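Local coordinates for peptidase C51 domain-containing protein (Streptococcus mutans, PDB 3L9A) that is of unknown function but forms the C-terminal domain of a phage-associated CHAP-family protein, which as a whole probably cleaves peptidoglycan, at residues Asp47-Asn50 / Phe51-Val55; Gln72-Val75 / Glu76-Val80; Lys64-Ser67 / Pro68-Gln72. One frame throughout, in Å; residues are numbered along the deposited sequence. Where two conformers were deposited one is given.

How the contacts relate
Contacts 1 and 2 lie on the two helices of this small domain, on opposite sides of the chain's centre, and their centres are about 23 Å apart. Contact 3 starts the helix that contact 2 ends. These two share Gln72 on helix 68-78, and their centres are about 11 Å apart. Contact 1 alone binds the sodium ion, through Glu49. The side chain of Ala66 in contact 3 is about 13 Å from that ion. Within one chain, contacts 1 and 3 come no closer than about 8 Å between nearest atoms. In the four-chain assembly, however, helix 46-55 of one subunit packs on helix 68-78 of another.

Contact 1: Asp47-Asn50 / Phe51-Val55. With NA (sodium ion), chain C.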
loop_
_atom_site.group_PDB
_atom_site.type_symbol
_atom_site.label_atom_id
_atom_site.label_comp_id
_atom_site.label_asym_id
_atom_site.label_seq_id
_atom_site.Cartn_x
_atom_site.Cartn_y
_atom_site.Cartn_z
ATOM N N ASP A 47 -9.082 -8.322 -21.581
ATOM C CA ASP A 47 -9.762 -9.065 -20.519
ATOM C C ASP A 47 -9.161 -8.772 -19.146
ATOM O O ASP A 47 -9.874 -8.767 -18.134
ATOM C CB ASP A 47 -9.731 -10.576 -20.783
ATOM C CG ASP A 47 -10.733 -11.023 -21.837
ATOM O OD1 ASP A 47 -11.758 -10.344 -22.045
ATOM O OD2 ASP A 47 -10.500 -12.088 -22.451
ATOM N N GLN A 48 -7.849 -8.561 -19.101
ATOM C CA GLN A 48 -7.191 -8.184 -17.850
ATOM C C GLN A 48 -7.549 -6.757 -17.421
ATOM O O GLN A 48 -7.812 -6.505 -16.247
ATOM C CB GLN A 48 -5.683 -8.325 -17.978
ATOM C CG GLN A 48 -5.191 -9.763 -18.061
ATOM C CD GLN A 48 -3.691 -9.820 -18.282
ATOM O OE1 GLN A 48 -3.146 -9.047 -19.069
ATOM N NE2 GLN A 48 -3.017 -10.720 -17.578
ATOM N N GLU A 49 -7.549 -5.824 -18.376
ATOM C CA GLU A 49 -7.979 -4.461 -18.119
ATOM C C GLU A 49 -9.374 -4.459 -17.483
ATOM O O GLU A 49 -9.626 -3.772 -16.484
ATOM C CB GLU A 49 -7.993 -3.694 -19.445
ATOM C CG GLU A 49 -8.395 -2.246 -19.309
ATOM C CD GLU A 49 -8.422 -1.520 -20.648
ATOM O OE1 GLU A 49 -8.190 -2.160 -21.694
ATOM O OE2 GLU A 49 -8.698 -0.307 -20.667
ATOM N N ASN A 50 -10.276 -5.249 -18.058
ATOM C CA ASN A 50 -11.644 -5.314 -17.549
ATOM C C ASN A 50 -11.734 -5.962 -16.179
ATOM O O ASN A 50 -12.477 -5.492 -15.317
ATOM C CB ASN A 50 -12.552 -5.981 -18.566
ATOM C CG ASN A 50 -12.706 -5.139 -19.795
ATOM O OD1 ASN A 50 -12.618 -3.911 -19.721
ATOM N ND2 ASN A 50 -12.923 -5.782 -20.932
ATOM N N PHE A 51 -10.960 -7.019 -15.973
ATOM C CA PHE A 51 -10.871 -7.661 -14.669
ATOM C C PHE A 51 -10.445 -6.664 -13.592
ATOM O O PHE A 51 -11.055 -6.592 -12.523
ATOM C CB PHE A 51 -9.878 -8.822 -14.735
ATOM C CG PHE A 51 -9.689 -9.523 -13.425
ATOM C CD1 PHE A 51 -10.448 -10.640 -13.111
ATOM C CD2 PHE A 51 -8.774 -9.051 -12.484
ATOM C CE1 PHE A 51 -10.279 -11.289 -11.887
ATOM C CE2 PHE A 51 -8.615 -9.692 -11.256
ATOM C CZ PHE A 51 -9.370 -10.811 -10.966
ATOM N N ILE A 52 -9.403 -5.889 -13.883
ATOM C CA ILE A 52 -8.902 -4.901 -12.942
ATOM C C ILE A 52 -10.027 -3.954 -12.535
ATOM O O ILE A 52 -10.145 -3.620 -11.360
ATOM C CB ILE A 52 -7.704 -4.146 -13.531
ATOM C CG1 ILE A 52 -6.488 -5.076 -13.590
ATOM C CG2 ILE A 52 -7.380 -2.893 -12.708
ATOM C CD1 ILE A 52 -5.441 -4.654 -14.612
ATOM N N LYS A 53 -10.865 -3.554 -13.494
ATOM C CA LYS A 53 -11.946 -2.628 -13.186
ATOM C C LYS A 53 -13.079 -3.272 -12.390
ATOM O O LYS A 53 -13.875 -2.559 -11.790
ATOM C CB LYS A 53 -12.434 -1.928 -14.450
ATOM C CG LYS A 53 -11.366 -0.979 -14.982
ATOM C CD LYS A 53 -11.824 -0.110 -16.134
ATOM C CE LYS A 53 -12.069 -0.889 -17.400
ATOM N NZ LYS A 53 -12.339 0.088 -18.509
ATOM N N GLN A 54 -13.161 -4.604 -12.367
ATOM C CA GLN A 54 -14.079 -5.272 -11.438
ATOM C C GLN A 54 -13.563 -5.230 -9.998
ATOM O O GLN A 54 -14.320 -4.950 -9.061
ATOM C CB GLN A 54 -14.312 -6.729 -11.835
ATOM C CG GLN A 54 -15.407 -7.402 -10.999
ATOM C CD GLN A 54 -15.686 -8.820 -11.434
ATOM O OE1 GLN A 54 -15.563 -9.154 -12.608
ATOM N NE2 GLN A 54 -16.089 -9.658 -10.492
ATOM N N VAL A 55 -12.281 -5.528 -9.813
ATOM C CA VAL A 55 -11.765 -5.624 -8.455
ATOM C C VAL A 55 -11.336 -4.264 -7.901
ATOM O O VAL A 55 -11.292 -4.099 -6.681
ATOM C CB VAL A 55 -10.685 -6.732 -8.302
ATOM C CG1 VAL A 55 -11.205 -8.075 -8.818
ATOM C CG2 VAL A 55 -9.418 -6.355 -9.018
HETATM NA NA NA C . -9.149 1.169 -22.842
HETATM O O HOH W 1 -8.951 -1.131 -24.185
HETATM O O HOH W 2 -8.176 1.632 -24.908
#
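Glu49, one turn before Lys53 on the alpha helix 46-55, binds a sodium ion; the lysine ends nearby but is not a ligand. Glu49 OE2 binds the sodium ion at 2.7 Å. Two waters are also ligands of the ion, and the nearer lies 2.3 Å from it. The other ligand water donates a hydrogen bond of 2.8 Å to Glu49 OE1. The carboxylate therefore holds the ion directly with one oxygen and through a water with the other. CG of Glu49 is anti to the backbone N (chi1 -179°), and the extended chain carries the carboxylate out from the helix. Lys53 is bent at chi3. Its CE passes 3.8 Å from Asn50 OD1, the two side chains running at a slant to each other. Lys53 NZ remains 4.3 Å from Glu49 OE2, so the opposite charges are close but not in contact. Tyr61 OH hydrogen-bonds to both and ties them together.

The backbone follows the usual i to i+4 pattern. Ile52 N donates to Gln48 O over 2.9 Å with an N-H...O angle of 166°. Ile52 CG1 packs against the same carbonyl oxygen, at 3.3 Å. Phe51 N bonds in the same way to Asp47 O.

Glu49, Ile52 and Lys53 lie against Phe12 of strand 11-15, while Ile52 also reaches His33 of strand 31-35. Another face of the helix meets a second subunit. There the Phe51 ring meets Phe70 of that subunit, with planes about 50° apart, and Gln54 NE2 bonds to its Glu63 and to Val62 O on strand 61-66.

Contact 2: Gln72-Val75 / Glu76-Val80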
loop_
_atom_site.group_PDB
_atom_site.type_symbol
_atom_site.label_atom_id
_atom_site.label_comp_id
_atom_site.label_asym_id
_atom_site.label_seq_id
_atom_site.Cartn_x
_atom_site.Cartn_y
_atom_site.Cartn_z
ATOM N N GLN A 72 9.138 7.594 -17.990
ATOM C CA GLN A 72 10.364 7.856 -17.248
ATOM C C GLN A 72 10.087 8.560 -15.920
ATOM O O GLN A 72 10.743 8.276 -14.925
ATOM C CB GLN A 72 11.363 8.641 -18.106
ATOM C CG GLN A 72 12.715 8.893 -17.409
ATOM C CD GLN A 72 13.446 7.609 -17.046
ATOM O OE1 GLN A 72 13.241 6.570 -17.674
ATOM N NE2 GLN A 72 14.311 7.673 -16.034
ATOM N N ARG A 73 9.089 9.445 -15.888
ATOM C CA ARG A 73 8.676 10.032 -14.617
ATOM C C ARG A 73 8.163 8.964 -13.654
ATOM O O ARG A 73 8.417 9.038 -12.460
ATOM C CB ARG A 73 7.619 11.106 -14.837
ATOM C CG ARG A 73 8.111 12.382 -15.475
ATOM C CD ARG A 73 8.880 13.256 -14.479
ATOM N NE ARG A 73 9.226 14.526 -15.113
ATOM C CZ ARG A 73 10.441 15.066 -15.158
ATOM N NH1 ARG A 73 11.481 14.487 -14.569
ATOM N NH2 ARG A 73 10.604 16.225 -15.783
ATOM N N ILE A 74 7.430 7.980 -14.166
ATOM C CA ILE A 74 6.954 6.892 -13.328
ATOM C C ILE A 74 8.152 6.135 -12.721
ATOM O O ILE A 74 8.143 5.788 -11.536
ATOM C CB ILE A 74 6.006 5.950 -14.095
ATOM C CG1 ILE A 74 4.749 6.707 -14.542
ATOM C CG2 ILE A 74 5.650 4.748 -13.221
ATOM C CD1 ILE A 74 3.829 5.920 -15.446
ATOM N N VAL A 75 9.183 5.882 -13.530
ATOM C CA VAL A 75 10.406 5.259 -13.032
ATOM C C VAL A 75 11.052 6.118 -11.930
ATOM O O VAL A 75 11.406 5.608 -10.858
ATOM C CB VAL A 75 11.396 4.981 -14.184
ATOM C CG1 VAL A 75 12.752 4.529 -13.653
ATOM C CG2 VAL A 75 10.815 3.950 -15.141
ATOM N N GLU A 76 11.172 7.420 -12.178
ATOM C CA GLU A 76 11.833 8.314 -11.220
ATOM C C GLU A 76 11.121 8.364 -9.878
ATOM O O GLU A 76 11.753 8.292 -8.817
ATOM C CB GLU A 76 11.880 9.744 -11.766
ATOM C CG GLU A 76 12.814 9.942 -12.932
ATOM C CD GLU A 76 12.541 11.222 -13.696
ATOM O OE1 GLU A 76 11.703 12.038 -13.260
ATOM O OE2 GLU A 76 13.172 11.396 -14.753
ATOM N N ILE A 77 9.801 8.522 -9.941
ATOM C CA ILE A 77 9.030 8.806 -8.747
ATOM C C ILE A 77 8.668 7.525 -8.017
ATOM O O ILE A 77 8.730 7.485 -6.790
ATOM C CB ILE A 77 7.751 9.654 -9.041
ATOM C CG1 ILE A 77 8.091 11.130 -9.284
ATOM C CG2 ILE A 77 6.826 9.659 -7.839
ATOM C CD1 ILE A 77 9.043 11.391 -10.367
ATOM N N TYR A 78 8.300 6.483 -8.757
ATOM C CA TYR A 78 7.757 5.259 -8.177
ATOM C C TYR A 78 8.650 4.035 -8.294
ATOM O O TYR A 78 8.276 2.973 -7.801
ATOM C CB TYR A 78 6.332 4.982 -8.708
ATOM C CG TYR A 78 5.379 6.125 -8.429
ATOM C CD1 TYR A 78 4.996 6.427 -7.116
ATOM C CD2 TYR A 78 4.864 6.908 -9.460
ATOM C CE1 TYR A 78 4.139 7.487 -6.836
ATOM C CE2 TYR A 78 3.999 7.969 -9.190
ATOM C CZ TYR A 78 3.646 8.251 -7.874
ATOM O OH TYR A 78 2.798 9.303 -7.624
ATOM N N GLN A 79 9.781 4.157 -8.985
ATOM C CA GLN A 79 10.768 3.072 -9.008
ATOM C C GLN A 79 10.189 1.807 -9.657
ATOM O O GLN A 79 10.577 0.688 -9.334
ATOM C CB GLN A 79 11.267 2.794 -7.579
ATOM C CG GLN A 79 11.719 4.067 -6.854
ATOM C CD GLN A 79 12.347 3.772 -5.519
ATOM O OE1 GLN A 79 13.567 3.716 -5.408
ATOM N NE2 GLN A 79 11.516 3.564 -4.495
ATOM N N VAL A 80 9.276 2.009 -10.603
ATOM C CA VAL A 80 8.535 0.918 -11.227
ATOM C C VAL A 80 9.380 0.205 -12.278
ATOM O O VAL A 80 10.036 0.863 -13.094
ATOM C CB VAL A 80 7.227 1.472 -11.836
ATOM C CG1 VAL A 80 6.600 0.500 -12.804
ATOM C CG2 VAL A 80 6.253 1.826 -10.734
HETATM O O HOH W 3 15.460 10.285 -15.154
#
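The guanidinium of Arg73 receives Glu76 OE1 at its edge, 3° out of its plane, in an i to i+3 salt bridge on the alpha helix 68-78. The Tyr78 ring has Ile77 CG2 on one face, 3.4 Å above the plane and over the ring centre. In the salt bridge, Arg73 NH1 donates to the syn lone pair of Glu76 OE1 over 2.8 Å. Only the NH1-OE1 bond forms, and the carboxylate is turned 59° from the guanidinium plane, unlike a flat two-bond pair. A bend at chi2 (-76°) turns the arginine chain along the helix surface and brings CD to 3.3 Å from the same oxygen. Glu76 OE1 also accepts from Gln48 NE2 of a neighbouring subunit.

The other carboxylate oxygen, Glu76 OE2, is served by a water. That water donates to it over 2.6 Å and accepts from Gln72 NE2, so the water bridges the two side chains across one helical turn.

On the buried side, Ile74 CG2 touches Val80 CG2 at 3.9 Å. Ile74 and Val75 both touch Phe82 of strand 81-83. This joins the last turn of the helix to the strand that follows. The backbone of Glu76 is used by the neighbouring subunit as well, whose Asn86 and Arg40 donate to its carbonyl oxygen.

The helix ends at Tyr78, and Gln79 leaves helical geometry with a positive phi. Tyr78 N still bonds well to Ile74 O at 2.9 Å. Gln79 N also reaches Val75 O at 2.9 Å, but from above the carbonyl plane.

Contact 3: Lys64-Ser67 / Pro68-Gln72; sequences KNAS and PAFLQ
Ser67 places OG between its own backbone N and carbonyl carbon (chi1 67°), which turns the hydroxyl back over the first turn of helix 68-78. The residue is the N-cap of that helix. Ser67 OG accepts a hydrogen bond from Phe70 N over 3.3 Å, with an N-H...O angle of 155°. The serine thus satisfies a first-turn backbone N-H that has no earlier helical carbonyl to bond to. Pro68 follows directly as the first residue of the helix. Its ring nitrogen has no hydrogen, so nothing is lost by placing it there. The join is tight, as Ser67 CB comes within 3.3 Å of Pro68 CD.

Phe70 sets off toward Ala66, but with CG anti to the backbone N (chi1 -162°) the ring leads away and touches Ala66 CB only through CD1. Phe70 CD1 lies 4.1 Å from Ala66 CB, which sits obliquely to the ring. Leu71 CD2 touches the same methyl at 4.2 Å. Two helix side chains thus rest lightly on the Ala66 methyl.

Ala66 belongs to strand 61-66, and its backbone bonds to Ile14 and Asn16, while its carbonyl oxygen takes a bond from Tyr19 OH. Phe70, Leu71 and Ala66 all pack on Val13 of strand 11-15. This seats the start of the helix on the sheet. Phe70 also packs on Gln54 of a neighbouring subunit.

The backbone of Ser67 starts the regular helical ladder: Leu71 N donates to Ser67 O over 3.1 Å, nearly in line with the carbonyl bond, and Phe70 N adds a weak bond to that oxygen.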
loop_
_atom_site.group_PDB
_atom_site.type_symbol
_atom_site.label_atom_id
_atom_site.label_comp_id
_atom_site.label_asym_id
_atom_site.label_seq_id
_atom_site.Cartn_x
_atom_site.Cartn_y
_atom_site.Cartn_z
ATOM N N LYS A 64 -3.807 9.272 -21.034
ATOM C CA LYS A 64 -4.150 8.461 -22.199
ATOM C C LYS A 64 -3.266 8.749 -23.420
ATOM O O LYS A 64 -3.479 8.173 -24.492
ATOM C CB LYS A 64 -5.651 8.566 -22.521
ATOM C CG LYS A 64 -6.545 8.034 -21.386
ATOM C CD LYS A 64 -8.014 7.892 -21.788
ATOM C CE LYS A 64 -8.746 9.221 -21.780
ATOM N NZ LYS A 64 -10.198 9.011 -22.070
ATOM N N ASN A 65 -2.257 9.606 -23.255
ATOM C CA ASN A 65 -1.304 9.840 -24.323
ATOM C C ASN A 65 0.088 9.805 -23.733
ATOM O O ASN A 65 0.843 10.770 -23.859
ATOM C CB ASN A 65 -1.637 11.144 -25.067
ATOM C CG ASN A 65 -2.867 10.992 -25.968
ATOM O OD1 ASN A 65 -4.012 11.081 -25.514
ATOM N ND2 ASN A 65 -2.630 10.700 -27.239
ATOM N N ALA A 66 0.425 8.687 -23.077
ATOM C CA ALA A 66 1.694 8.611 -22.359
ATOM C C ALA A 66 2.863 8.398 -23.311
ATOM O O ALA A 66 2.906 7.409 -24.054
ATOM C CB ALA A 66 1.647 7.491 -21.327
ATOM N N SER A 67 3.802 9.335 -23.282
ATOM C CA SER A 67 5.030 9.263 -24.068
ATOM C C SER A 67 6.093 8.522 -23.247
ATOM O O SER A 67 5.928 8.306 -22.041
ATOM C CB SER A 67 5.533 10.682 -24.350
ATOM O OG SER A 67 5.936 11.242 -23.114
ATOM N N PRO A 68 7.226 8.176 -23.875
ATOM C CA PRO A 68 8.339 7.630 -23.086
ATOM C C PRO A 68 8.767 8.543 -21.931
ATOM O O PRO A 68 9.132 8.047 -20.872
ATOM C CB PRO A 68 9.459 7.457 -24.124
ATOM C CG PRO A 68 8.703 7.269 -25.442
ATOM C CD PRO A 68 7.510 8.182 -25.326
ATOM N N ALA A 69 8.718 9.862 -22.122
ATOM C CA ALA A 69 9.089 10.794 -21.049
ATOM C C ALA A 69 8.153 10.671 -19.852
ATOM O O ALA A 69 8.580 10.802 -18.701
ATOM C CB ALA A 69 9.126 12.231 -21.558
ATOM N N PHE A 70 6.874 10.412 -20.115
ATOM C CA PHE A 70 5.908 10.203 -19.044
ATOM C C PHE A 70 6.232 8.920 -18.266
ATOM O O PHE A 70 6.220 8.902 -17.025
ATOM C CB PHE A 70 4.494 10.159 -19.632
ATOM C CG PHE A 70 3.410 10.367 -18.605
ATOM C CD1 PHE A 70 2.873 9.299 -17.898
ATOM C CD2 PHE A 70 2.942 11.652 -18.339
ATOM C CE1 PHE A 70 1.874 9.511 -16.934
ATOM C CE2 PHE A 70 1.945 11.877 -17.386
ATOM C CZ PHE A 70 1.418 10.811 -16.681
ATOM N N LEU A 71 6.544 7.847 -18.991
ATOM C CA LEU A 71 6.926 6.608 -18.320
ATOM C C LEU A 71 8.206 6.780 -17.500
ATOM O O LEU A 71 8.326 6.215 -16.422
ATOM C CB LEU A 71 7.046 5.444 -19.306
ATOM C CG LEU A 71 5.830 5.150 -20.197
ATOM C CD1 LEU A 71 6.013 3.821 -20.920
ATOM C CD2 LEU A 71 4.524 5.147 -19.418
ATOM N N GLN A 72 9.138 7.594 -17.990
ATOM C CA GLN A 72 10.364 7.856 -17.248
ATOM C C GLN A 72 10.087 8.560 -15.920
ATOM O O GLN A 72 10.743 8.276 -14.925
ATOM C CB GLN A 72 11.363 8.641 -18.106
ATOM C CG GLN A 72 12.715 8.893 -17.409
ATOM C CD GLN A 72 13.446 7.609 -17.046
ATOM O OE1 GLN A 72 13.241 6.570 -17.674
ATOM N NE2 GLN A 72 14.311 7.673 -16.034
#